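Local coordinates for protein peruvianin-I (Thevetia peruviana, PDB 6ORM) that is a germin-like protein of the cupin family from latex that acts as a cysteine peptidase, at residues P46-T60 and I74-R88. Numbering follows the deposited sequence.
Sequences PSGFDQWGLNVTFVT and INRCVLLPGGSTQFR. With NAG (2-acetamido-2-deoxy-beta-D-glucopyranose), chain D; NAG (2-acetamido-2-deoxy-beta-D-glucopyranose), chain E; NAG (2-acetamido-2-deoxy-beta-D-glucopyranose), chain B.
With chi1 at -65°, Phe49 sets CG opposite its carbonyl carbon and its ring under Leu80, whose chi1 of -64° brings Leu80 CG over the ring centre, 3.6 Å from the Phe49 centroid, a CH-pi contact; Val78 O lies at the ring's edge, in plane. Beyond, Val78 CG2 packs on Pro46 CG. Arg76 is bent at its third torsion, which turns the guanidinium back over strand 54-57: NH2 donates to Thr57 OG1 at 2.9 Å, tilted out of the guanidinium plane, and also to Gln44 O, and Pro46 CD covers one face. A water accepts from Arg76 NE and lies 2.7 Å from Asn55 OD1 and 2.8 Å from Arg76 O, bridging the strands. Asn55 ND2 is bonded to C1 of the N-linked chain D NAG (1.4 Å) and donates to Gly48 O. Backbone pairing is antiparallel, with Asn55-Val78 and Thr57-Arg76 as hydrogen-bonded pairs. On the face bearing Leu54, Arg88 NH2 meets Asp50 OD2 at 3.4 Å in a long salt bridge reinforced by two waters, while Leu54 CD2 lies against one guanidinium face, offset toward its rim. Asp50 OD1 accepts from Leu54 N at 2.8 Å, from above the carboxylate plane, holding the side chain across its turn to strand 54-57. The cupin sheet edge thus joins apolar packing to a buried Arg76-Thr57 cluster on one face and a partly exposed, water-bridged Asp50-Arg88 pair on the other, where Arg88 probably stabilises the carboxylate.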
ATOM      1  N   PRO A  46     -33.091  13.583   3.686  1.00 51.93           N
ATOM      2  CA  PRO A  46     -32.969  13.780   2.238  1.00 50.73           C
ATOM      3  C   PRO A  46     -33.803  14.969   1.784  1.00 51.55           C
ATOM      4  O   PRO A  46     -34.989  15.077   2.103  1.00 52.40           O
ATOM      5  CB  PRO A  46     -33.505  12.463   1.665  1.00 50.04           C
ATOM      6  CG  PRO A  46     -33.172  11.460   2.714  1.00 49.23           C
ATOM      7  CD  PRO A  46     -33.390  12.177   4.021  1.00 50.55           C
ATOM      8  N   SER A  47     -33.169  15.877   1.048  1.00 50.94           N
ATOM      9  CA  SER A  47     -33.851  17.064   0.551  1.00 53.17           C
ATOM     10  C   SER A  47     -34.487  16.841  -0.812  1.00 53.74           C
ATOM     11  O   SER A  47     -35.230  17.708  -1.285  1.00 55.09           O
ATOM     12  CB  SER A  47     -32.877  18.245   0.472  1.00 53.70           C
ATOM     13  OG  SER A  47     -31.782  17.937  -0.372  1.00 52.56           O
ATOM     14  N   GLY A  48     -34.221  15.702  -1.436  1.00 53.95           N
ATOM     15  CA  GLY A  48     -34.776  15.393  -2.739  1.00 54.28           C
ATOM     16  C   GLY A  48     -34.276  14.035  -3.175  1.00 52.39           C
ATOM     17  O   GLY A  48     -33.447  13.408  -2.509  1.00 50.66           O
ATOM     18  N   PHE A  49     -34.808  13.581  -4.305  1.00 51.49           N
ATOM     19  CA  PHE A  49     -34.470  12.270  -4.834  1.00 50.12           C
ATOM     20  C   PHE A  49     -34.242  12.399  -6.331  1.00 51.05           C
ATOM     21  O   PHE A  49     -34.803  13.288  -6.977  1.00 53.42           O
ATOM     22  CB  PHE A  49     -35.575  11.246  -4.539  1.00 50.15           C
ATOM     23  CG  PHE A  49     -35.766  10.967  -3.074  1.00 49.47           C
ATOM     24  CD1 PHE A  49     -36.529  11.815  -2.285  1.00 51.06           C
ATOM     25  CD2 PHE A  49     -35.176   9.863  -2.484  1.00 47.50           C
ATOM     26  CE1 PHE A  49     -36.699  11.566  -0.936  1.00 50.91           C
ATOM     27  CE2 PHE A  49     -35.344   9.607  -1.135  1.00 47.67           C
ATOM     28  CZ  PHE A  49     -36.106  10.460  -0.360  1.00 49.31           C
ATOM     29  N   ASP A  50     -33.409  11.517  -6.881  1.00 49.04           N
ATOM     30  CA  ASP A  50     -33.203  11.542  -8.317  1.00 49.23           C
ATOM     31  C   ASP A  50     -34.415  10.922  -9.009  1.00 51.09           C
ATOM     32  O   ASP A  50     -35.343  10.429  -8.363  1.00 50.74           O
ATOM     33  CB  ASP A  50     -31.882  10.856  -8.690  1.00 47.03           C
ATOM     34  CG  ASP A  50     -31.843   9.363  -8.331  1.00 45.79           C
ATOM     35  OD1 ASP A  50     -32.899   8.745  -8.081  1.00 46.39           O
ATOM     36  OD2 ASP A  50     -30.723   8.801  -8.303  1.00 44.40           O
ATOM     37  N   GLN A  51     -34.413  10.959 -10.344  1.00 50.92           N
ATOM     38  CA  GLN A  51     -35.535  10.436 -11.122  1.00 53.50           C
ATOM     39  C   GLN A  51     -35.890   8.995 -10.771  1.00 52.12           C
ATOM     40  O   GLN A  51     -37.020   8.570 -11.030  1.00 54.01           O
ATOM     41  CB  GLN A  51     -35.254  10.551 -12.621  1.00 56.09           C
ATOM     42  CG  GLN A  51     -33.909  10.032 -13.081  1.00 55.79           C
ATOM     43  CD  GLN A  51     -33.786  10.080 -14.590  1.00 58.04           C
ATOM     44  OE1 GLN A  51     -34.765   9.868 -15.306  1.00 59.75           O
ATOM     45  NE2 GLN A  51     -32.588  10.381 -15.083  1.00 58.20           N
ATOM     46  N   TRP A  52     -34.958   8.226 -10.208  1.00 51.80           N
ATOM     47  CA  TRP A  52     -35.186   6.813  -9.935  1.00 50.78           C
ATOM     48  C   TRP A  52     -35.499   6.549  -8.465  1.00 49.38           C
ATOM     49  O   TRP A  52     -35.578   5.387  -8.057  1.00 48.67           O
ATOM     50  CB  TRP A  52     -33.976   5.983 -10.389  1.00 49.83           C
ATOM     51  CG  TRP A  52     -33.651   6.191 -11.848  1.00 51.73           C
ATOM     52  CD1 TRP A  52     -34.396   5.793 -12.923  1.00 53.86           C
ATOM     53  CD2 TRP A  52     -32.494   6.846 -12.388  1.00 52.14           C
ATOM     54  NE1 TRP A  52     -33.781   6.167 -14.094  1.00 54.61           N
ATOM     55  CE2 TRP A  52     -32.611   6.812 -13.793  1.00 53.67           C
ATOM     56  CE3 TRP A  52     -31.372   7.458 -11.818  1.00 51.66           C
ATOM     57  CZ2 TRP A  52     -31.648   7.368 -14.635  1.00 54.01           C
ATOM     58  CZ3 TRP A  52     -30.419   8.009 -12.655  1.00 51.72           C
ATOM     59  CH2 TRP A  52     -30.563   7.961 -14.048  1.00 53.07           C
ATOM     60  N   GLY A  53     -35.688   7.602  -7.670  1.00 49.03           N
ATOM     61  CA  GLY A  53     -36.098   7.462  -6.285  1.00 48.35           C
ATOM     62  C   GLY A  53     -34.992   7.273  -5.276  1.00 46.28           C
ATOM     63  O   GLY A  53     -35.263   6.788  -4.173  1.00 45.86           O
ATOM     64  N   LEU A  54     -33.763   7.657  -5.599  1.00 44.98           N
ATOM     65  CA  LEU A  54     -32.630   7.509  -4.698  1.00 43.57           C
ATOM     66  C   LEU A  54     -32.160   8.871  -4.206  1.00 45.60           C
ATOM     67  O   LEU A  54     -32.029   9.813  -4.997  1.00 46.23           O
ATOM     68  CB  LEU A  54     -31.472   6.786  -5.391  1.00 41.14           C
ATOM     69  CG  LEU A  54     -30.114   6.863  -4.686  1.00 39.80           C
ATOM     70  CD1 LEU A  54     -30.125   6.064  -3.393  1.00 39.12           C
ATOM     71  CD2 LEU A  54     -28.991   6.394  -5.603  1.00 38.92           C
ATOM     72  N   ASN A  55     -31.906   8.973  -2.904  1.00 39.52           N
ATOM     73  CA  ASN A  55     -31.145  10.084  -2.351  1.00 42.22           C
ATOM     74  C   ASN A  55     -29.876   9.549  -1.711  1.00 38.69           C
ATOM     75  O   ASN A  55     -29.931   8.625  -0.894  1.00 36.92           O
ATOM     76  CB  ASN A  55     -31.914  10.888  -1.303  1.00 48.93           C
ATOM     77  CG  ASN A  55     -31.027  11.923  -0.651  1.00 55.45           C
ATOM     78  OD1 ASN A  55     -30.404  11.674   0.382  1.00 54.02           O
ATOM     79  ND2 ASN A  55     -30.936  13.082  -1.278  1.00 63.57           N
ATOM     80  N   VAL A  56     -28.741  10.143  -2.067  1.00 46.09           N
ATOM     81  CA  VAL A  56     -27.469   9.865  -1.416  1.00 43.56           C
ATOM     82  C   VAL A  56     -27.039  11.107  -0.650  1.00 43.25           C
ATOM     83  O   VAL A  56     -26.974  12.205  -1.217  1.00 43.67           O
ATOM     84  CB  VAL A  56     -26.386   9.451  -2.426  1.00 41.58           C
ATOM     85  CG1 VAL A  56     -25.139   9.008  -1.686  1.00 39.94           C
ATOM     86  CG2 VAL A  56     -26.892   8.342  -3.337  1.00 41.07           C
ATOM     87  N   THR A  57     -26.754  10.935   0.636  1.00 42.69           N
ATOM     88  CA  THR A  57     -26.119  11.966   1.450  1.00 43.22           C
ATOM     89  C   THR A  57     -24.676  11.521   1.668  1.00 42.98           C
ATOM     90  O   THR A  57     -24.425  10.521   2.348  1.00 41.79           O
ATOM     91  CB  THR A  57     -26.859  12.171   2.770  1.00 43.50           C
ATOM     92  OG1 THR A  57     -28.233  12.476   2.498  1.00 44.29           O
ATOM     93  CG2 THR A  57     -26.240  13.320   3.558  1.00 43.65           C
ATOM     94  N   PHE A  58     -23.740  12.262   1.082  1.00 43.81           N
ATOM     95  CA  PHE A  58     -22.344  11.854   1.011  1.00 44.28           C
ATOM     96  C   PHE A  58     -21.567  12.323   2.232  1.00 45.33           C
ATOM     97  O   PHE A  58     -21.752  13.446   2.709  1.00 46.54           O
ATOM     98  CB  PHE A  58     -21.683  12.425  -0.245  1.00 45.07           C
ATOM     99  CG  PHE A  58     -22.188  11.835  -1.525  1.00 45.10           C
ATOM    100  CD1 PHE A  58     -21.696  10.627  -1.992  1.00 44.14           C
ATOM    101  CD2 PHE A  58     -23.149  12.496  -2.272  1.00 46.56           C
ATOM    102  CE1 PHE A  58     -22.156  10.089  -3.180  1.00 44.21           C
ATOM    103  CE2 PHE A  58     -23.615  11.962  -3.459  1.00 46.70           C
ATOM    104  CZ  PHE A  58     -23.118  10.758  -3.914  1.00 45.30           C
ATOM    105  N   VAL A  59     -20.703  11.448   2.746  1.00 44.01           N
ATOM    106  CA  VAL A  59     -19.697  11.866   3.716  1.00 44.37           C
ATOM    107  C   VAL A  59     -18.336  11.358   3.261  1.00 44.11           C
ATOM    108  O   VAL A  59     -17.844  10.333   3.750  1.00 43.71           O
ATOM    109  CB  VAL A  59     -20.011  11.388   5.145  1.00 44.56           C
ATOM    110  CG1 VAL A  59     -19.124  12.121   6.139  1.00 45.12           C
ATOM    111  CG2 VAL A  59     -21.475  11.609   5.484  1.00 45.59           C
ATOM    112  N   THR A  60     -17.739  12.060   2.305  1.00 44.06           N
ATOM    113  CA  THR A  60     -16.348  11.880   1.934  1.00 43.67           C
ATOM    114  C   THR A  60     -15.525  13.017   2.537  1.00 44.24           C
ATOM    115  O   THR A  60     -16.050  13.903   3.216  1.00 45.15           O
ATOM    116  CB  THR A  60     -16.197  11.834   0.412  1.00 43.50           C
ATOM    117  OG1 THR A  60     -16.338  13.158  -0.117  1.00 44.45           O
ATOM    118  CG2 THR A  60     -17.251  10.925  -0.205  1.00 43.19           C
ATOM    119  N   ILE A  74     -18.540   7.120   4.729  1.00 38.90           N
ATOM    120  CA  ILE A  74     -19.860   6.530   4.912  1.00 39.48           C
ATOM    121  C   ILE A  74     -20.876   7.374   4.154  1.00 39.15           C
ATOM    122  O   ILE A  74     -20.867   8.607   4.251  1.00 40.04           O
ATOM    123  CB  ILE A  74     -20.238   6.384   6.403  1.00 40.95           C
ATOM    124  CG1 ILE A  74     -21.539   5.592   6.551  1.00 41.54           C
ATOM    125  CG2 ILE A  74     -20.336   7.733   7.098  1.00 42.27           C
ATOM    126  CD1 ILE A  74     -21.829   5.151   7.975  1.00 42.65           C
ATOM    127  N   ASN A  75     -21.729   6.715   3.377  1.00 38.28           N
ATOM    128  CA  ASN A  75     -22.799   7.371   2.642  1.00 38.76           C
ATOM    129  C   ASN A  75     -24.139   6.815   3.101  1.00 38.97           C
ATOM    130  O   ASN A  75     -24.275   5.607   3.311  1.00 39.13           O
ATOM    131  CB  ASN A  75     -22.646   7.165   1.126  1.00 39.35           C
ATOM    132  CG  ASN A  75     -21.388   7.806   0.567  1.00 40.23           C
ATOM    133  OD1 ASN A  75     -20.945   8.854   1.037  1.00 41.18           O
ATOM    134  ND2 ASN A  75     -20.808   7.176  -0.446  1.00 39.78           N
ATOM    135  N   ARG A  76     -25.123   7.697   3.256  1.00 39.51           N
ATOM    136  CA  ARG A  76     -26.487   7.282   3.552  1.00 39.68           C
ATOM    137  C   ARG A  76     -27.302   7.287   2.269  1.00 40.30           C
ATOM    138  O   ARG A  76     -27.311   8.282   1.537  1.00 40.83           O
ATOM    139  CB  ARG A  76     -27.144   8.199   4.586  1.00 40.06           C
ATOM    140  CG  ARG A  76     -28.559   7.763   4.953  1.00 40.33           C
ATOM    141  CD  ARG A  76     -29.294   8.808   5.783  1.00 41.88           C
ATOM    142  NE  ARG A  76     -29.500  10.054   5.051  1.00 42.41           N
ATOM    143  CZ  ARG A  76     -29.737  11.229   5.624  1.00 43.20           C
ATOM    144  NH1 ARG A  76     -29.834  11.322   6.944  1.00 43.50           N
ATOM    145  NH2 ARG A  76     -29.909  12.311   4.874  1.00 43.86           N
ATOM    146  N   CYS A  77     -27.991   6.182   2.006  1.00 40.39           N
ATOM    147  CA  CYS A  77     -28.836   6.047   0.831  1.00 41.42           C
ATOM    148  C   CYS A  77     -30.268   5.813   1.283  1.00 42.03           C
ATOM    149  O   CYS A  77     -30.529   4.910   2.084  1.00 42.97           O
ATOM    150  CB  CYS A  77     -28.359   4.902  -0.066  1.00 41.45           C
ATOM    151  SG  CYS A  77     -26.656   5.051  -0.689  1.00 41.64           S
ATOM    152  N   VAL A  78     -31.189   6.620   0.768  1.00 41.86           N
ATOM    153  CA  VAL A  78     -32.615   6.467   1.029  1.00 42.89           C
ATOM    154  C   VAL A  78     -33.316   6.235  -0.301  1.00 42.97           C
ATOM    155  O   VAL A  78     -33.099   6.980  -1.263  1.00 42.80           O
ATOM    156  CB  VAL A  78     -33.191   7.696   1.757  1.00 44.94           C
ATOM    157  CG1 VAL A  78     -34.693   7.544   1.967  1.00 46.78           C
ATOM    158  CG2 VAL A  78     -32.474   7.905   3.085  1.00 45.05           C
ATOM    159  N   LEU A  79     -34.149   5.201  -0.351  1.00 44.50           N
ATOM    160  CA  LEU A  79     -34.889   4.833  -1.549  1.00 45.59           C
ATOM    161  C   LEU A  79     -36.374   5.023  -1.286  1.00 47.31           C
ATOM    162  O   LEU A  79     -36.918   4.444  -0.340  1.00 47.90           O
ATOM    163  CB  LEU A  79     -34.600   3.386  -1.951  1.00 45.36           C
ATOM    164  CG  LEU A  79     -33.222   3.071  -2.535  1.00 44.43           C
ATOM    165  CD1 LEU A  79     -33.028   1.567  -2.655  1.00 43.73           C
ATOM    166  CD2 LEU A  79     -33.045   3.747  -3.888  1.00 44.94           C
ATOM    167  N   LEU A  80     -37.021   5.839  -2.116  1.00 47.73           N
ATOM    168  CA  LEU A  80     -38.468   5.927  -2.099  1.00 49.31           C
ATOM    169  C   LEU A  80     -39.067   4.571  -2.464  1.00 49.51           C
ATOM    170  O   LEU A  80     -38.369   3.697  -2.985  1.00 48.04           O
ATOM    171  CB  LEU A  80     -38.939   7.000  -3.079  1.00 51.11           C
ATOM    172  CG  LEU A  80     -38.507   8.432  -2.764  1.00 52.26           C
ATOM    173  CD1 LEU A  80     -38.850   9.356  -3.920  1.00 53.51           C
ATOM    174  CD2 LEU A  80     -39.158   8.913  -1.476  1.00 54.04           C
ATOM    175  N   PRO A  81     -40.353   4.360  -2.177  1.00 50.60           N
ATOM    176  CA  PRO A  81     -41.025   3.159  -2.686  1.00 51.49           C
ATOM    177  C   PRO A  81     -40.839   3.037  -4.192  1.00 51.92           C
ATOM    178  O   PRO A  81     -40.932   4.020  -4.930  1.00 52.30           O
ATOM    179  CB  PRO A  81     -42.491   3.390  -2.307  1.00 53.86           C
ATOM    180  CG  PRO A  81     -42.421   4.253  -1.092  1.00 54.02           C
ATOM    181  CD  PRO A  81     -41.228   5.150  -1.290  1.00 52.18           C
ATOM    182  N   GLY A  82     -40.555   1.818  -4.644  1.00 51.10           N
ATOM    183  CA  GLY A  82     -40.245   1.585  -6.039  1.00 51.41           C
ATOM    184  C   GLY A  82     -38.895   2.095  -6.491  1.00 50.39           C
ATOM    185  O   GLY A  82     -38.557   1.939  -7.671  1.00 51.23           O
ATOM    186  N   GLY A  83     -38.111   2.703  -5.598  1.00 48.52           N
ATOM    187  CA  GLY A  83     -36.858   3.292  -6.004  1.00 47.20           C
ATOM    188  C   GLY A  83     -35.751   2.267  -6.157  1.00 46.80           C
ATOM    189  O   GLY A  83     -35.779   1.176  -5.587  1.00 46.44           O
ATOM    190  N   SER A  84     -34.756   2.638  -6.956  1.00 47.21           N
ATOM    191  CA  SER A  84     -33.600   1.787  -7.173  1.00 46.67           C
ATOM    192  C   SER A  84     -32.408   2.669  -7.505  1.00 45.13           C
ATOM    193  O   SER A  84     -32.555   3.831  -7.891  1.00 46.07           O
ATOM    194  CB  SER A  84     -33.847   0.757  -8.284  1.00 48.05           C
ATOM    195  OG  SER A  84     -33.397   1.235  -9.536  1.00 48.91           O
ATOM    196  N   THR A  85     -31.219   2.095  -7.356  1.00 43.86           N
ATOM    197  CA  THR A  85     -29.975   2.814  -7.580  1.00 42.59           C
ATOM    198  C   THR A  85     -29.530   2.793  -9.032  1.00 43.32           C
ATOM    199  O   THR A  85     -28.598   3.526  -9.381  1.00 42.60           O
ATOM    200  CB  THR A  85     -28.855   2.208  -6.730  1.00 40.82           C
ATOM    201  OG1 THR A  85     -28.654   0.845  -7.128  1.00 40.04           O
ATOM    202  CG2 THR A  85     -29.218   2.249  -5.254  1.00 40.71           C
ATOM    203  N   GLN A  86     -30.158   1.961  -9.869  1.00 44.92           N
ATOM    204  CA  GLN A  86     -29.644   1.606 -11.187  1.00 45.69           C
ATOM    205  C   GLN A  86     -28.341   0.843 -10.965  1.00 43.17           C
ATOM    206  O   GLN A  86     -27.991   0.525  -9.822  1.00 42.22           O
ATOM    207  CB  GLN A  86     -29.435   2.831 -12.086  1.00 48.10           C
ATOM    208  CG  GLN A  86     -30.535   3.895 -11.990  1.00 50.77           C
ATOM    209  CD  GLN A  86     -31.909   3.390 -12.388  1.00 53.84           C
ATOM    210  OE1 GLN A  86     -32.265   3.384 -13.563  1.00 55.38           O
ATOM    211  NE2 GLN A  86     -32.698   2.976 -11.401  1.00 54.93           N
ATOM    212  N   PHE A  87     -27.646   0.481 -12.035  1.00 43.00           N
ATOM    213  CA  PHE A  87     -26.377  -0.221 -11.897  1.00 42.02           C
ATOM    214  C   PHE A  87     -25.254   0.781 -11.653  1.00 41.27           C
ATOM    215  O   PHE A  87     -25.066   1.717 -12.434  1.00 42.21           O
ATOM    216  CB  PHE A  87     -26.105  -1.066 -13.139  1.00 42.39           C
ATOM    217  CG  PHE A  87     -27.160  -2.106 -13.391  1.00 44.07           C
ATOM    218  CD1 PHE A  87     -27.303  -3.185 -12.533  1.00 44.14           C
ATOM    219  CD2 PHE A  87     -28.014  -2.000 -14.474  1.00 46.27           C
ATOM    220  CE1 PHE A  87     -28.272  -4.147 -12.758  1.00 45.48           C
ATOM    221  CE2 PHE A  87     -28.983  -2.959 -14.708  1.00 47.25           C
ATOM    222  CZ  PHE A  87     -29.115  -4.033 -13.845  1.00 46.83           C
ATOM    223  N   ARG A  88     -24.505   0.577 -10.569  1.00 38.84           N
ATOM    224  CA  ARG A  88     -23.497   1.538 -10.148  1.00 39.00           C
ATOM    225  C   ARG A  88     -22.214   0.819  -9.754  1.00 37.86           C
ATOM    226  O   ARG A  88     -22.210  -0.381  -9.468  1.00 38.00           O
ATOM    227  CB  ARG A  88     -24.003   2.401  -8.979  1.00 39.31           C
ATOM    228  CG  ARG A  88     -25.067   3.414  -9.388  1.00 40.65           C
ATOM    229  CD  ARG A  88     -25.458   4.340  -8.246  1.00 40.60           C
ATOM    230  NE  ARG A  88     -26.698   5.052  -8.545  1.00 41.87           N
ATOM    231  CZ  ARG A  88     -26.796   6.372  -8.655  1.00 43.34           C
ATOM    232  NH1 ARG A  88     -25.725   7.135  -8.473  1.00 43.43           N
ATOM    233  NH2 ARG A  88     -27.964   6.933  -8.941  1.00 44.31           N
TER
HETATM  234  C1  NAG D   1     -30.067  14.117  -0.787  1.00 46.71           C
HETATM  235  C2  NAG D   1     -29.914  15.262  -1.769  1.00 50.17           C
HETATM  236  C3  NAG D   1     -28.730  16.130  -1.364  1.00 51.13           C
HETATM  237  C4  NAG D   1     -28.824  16.534   0.105  1.00 53.51           C
HETATM  238  C5  NAG D   1     -29.156  15.341   1.002  1.00 50.85           C
HETATM  239  C6  NAG D   1     -29.454  15.735   2.432  1.00 50.46           C
HETATM  240  C7  NAG D   1     -30.637  14.990  -4.100  1.00 55.11           C
HETATM  241  C8  NAG D   1     -30.304  14.406  -5.441  1.00 55.07           C
HETATM  242  N2  NAG D   1     -29.746  14.769  -3.128  1.00 52.76           N
HETATM  243  O3  NAG D   1     -28.698  17.286  -2.194  1.00 50.37           O
HETATM  244  O4  NAG D   1     -27.558  17.022   0.529  1.00 57.86           O
HETATM  245  O5  NAG D   1     -30.303  14.635   0.508  1.00 49.00           O
HETATM  246  O6  NAG D   1     -30.635  16.520   2.535  1.00 49.94           O
HETATM  247  O7  NAG D   1     -31.664  15.632  -3.908  1.00 58.74           O
HETATM  248  C1  NAG E   1     -39.239   9.173   2.695  1.00 60.10           C
HETATM  249  C2  NAG E   1     -40.507   9.475   3.486  1.00 64.86           C
HETATM  250  C3  NAG E   1     -41.008  10.886   3.169  1.00 68.11           C
HETATM  251  C4  NAG E   1     -39.898  11.904   3.407  1.00 68.24           C
HETATM  252  C5  NAG E   1     -38.643  11.503   2.629  1.00 65.00           C
HETATM  253  C6  NAG E   1     -37.446  12.366   2.953  1.00 63.99           C
HETATM  254  C7  NAG E   1     -42.014   7.684   4.204  1.00 67.81           C
HETATM  255  C8  NAG E   1     -43.073   6.708   3.791  1.00 69.30           C
HETATM  256  N2  NAG E   1     -41.538   8.480   3.240  1.00 66.39           N
HETATM  257  O3  NAG E   1     -42.142  11.210   3.970  1.00 71.64           O
HETATM  258  O4  NAG E   1     -40.335  13.193   2.985  1.00 70.85           O
HETATM  259  O5  NAG E   1     -38.259  10.163   2.970  1.00 62.84           O
HETATM  260  O6  NAG E   1     -36.979  12.114   4.271  1.00 62.66           O
HETATM  261  O7  NAG E   1     -41.605   7.750   5.359  1.00 68.07           O
HETATM  262  C1  NAG B   2     -40.093  14.254   3.943  1.00 69.12           C
HETATM  263  C2  NAG B   2     -40.269  15.580   3.165  1.00 70.52           C
HETATM  264  C3  NAG B   2     -40.289  16.807   4.099  1.00 72.27           C
HETATM  265  C4  NAG B   2     -41.065  16.576   5.391  1.00 73.25           C
HETATM  266  C5  NAG B   2     -40.670  15.239   5.995  1.00 71.96           C
HETATM  267  C6  NAG B   2     -41.408  14.897   7.269  1.00 72.75           C
HETATM  268  C7  NAG B   2     -39.290  15.375   0.910  1.00 70.57           C
HETATM  269  C8  NAG B   2     -38.062  15.598   0.080  1.00 70.34           C
HETATM  270  N2  NAG B   2     -39.194  15.722   2.197  1.00 70.30           N
HETATM  271  O3  NAG B   2     -40.878  17.891   3.391  1.00 72.80           O
HETATM  272  O4  NAG B   2     -40.750  17.624   6.303  1.00 75.52           O
HETATM  273  O5  NAG B   2     -40.976  14.219   5.041  1.00 70.14           O
HETATM  274  O6  NAG B   2     -42.480  13.996   7.028  1.00 73.36           O
HETATM  275  O7  NAG B   2     -40.319  14.905   0.438  1.00 71.28           O
HETATM  276  O   HOH W   1     -30.723   5.936  -8.742  1.00 44.44           O
HETATM  277  O   HOH W   2     -28.298   9.685  -8.944  1.00 48.57           O
HETATM  278  O   HOH W   3     -29.616   9.748   2.088  1.00 42.34           O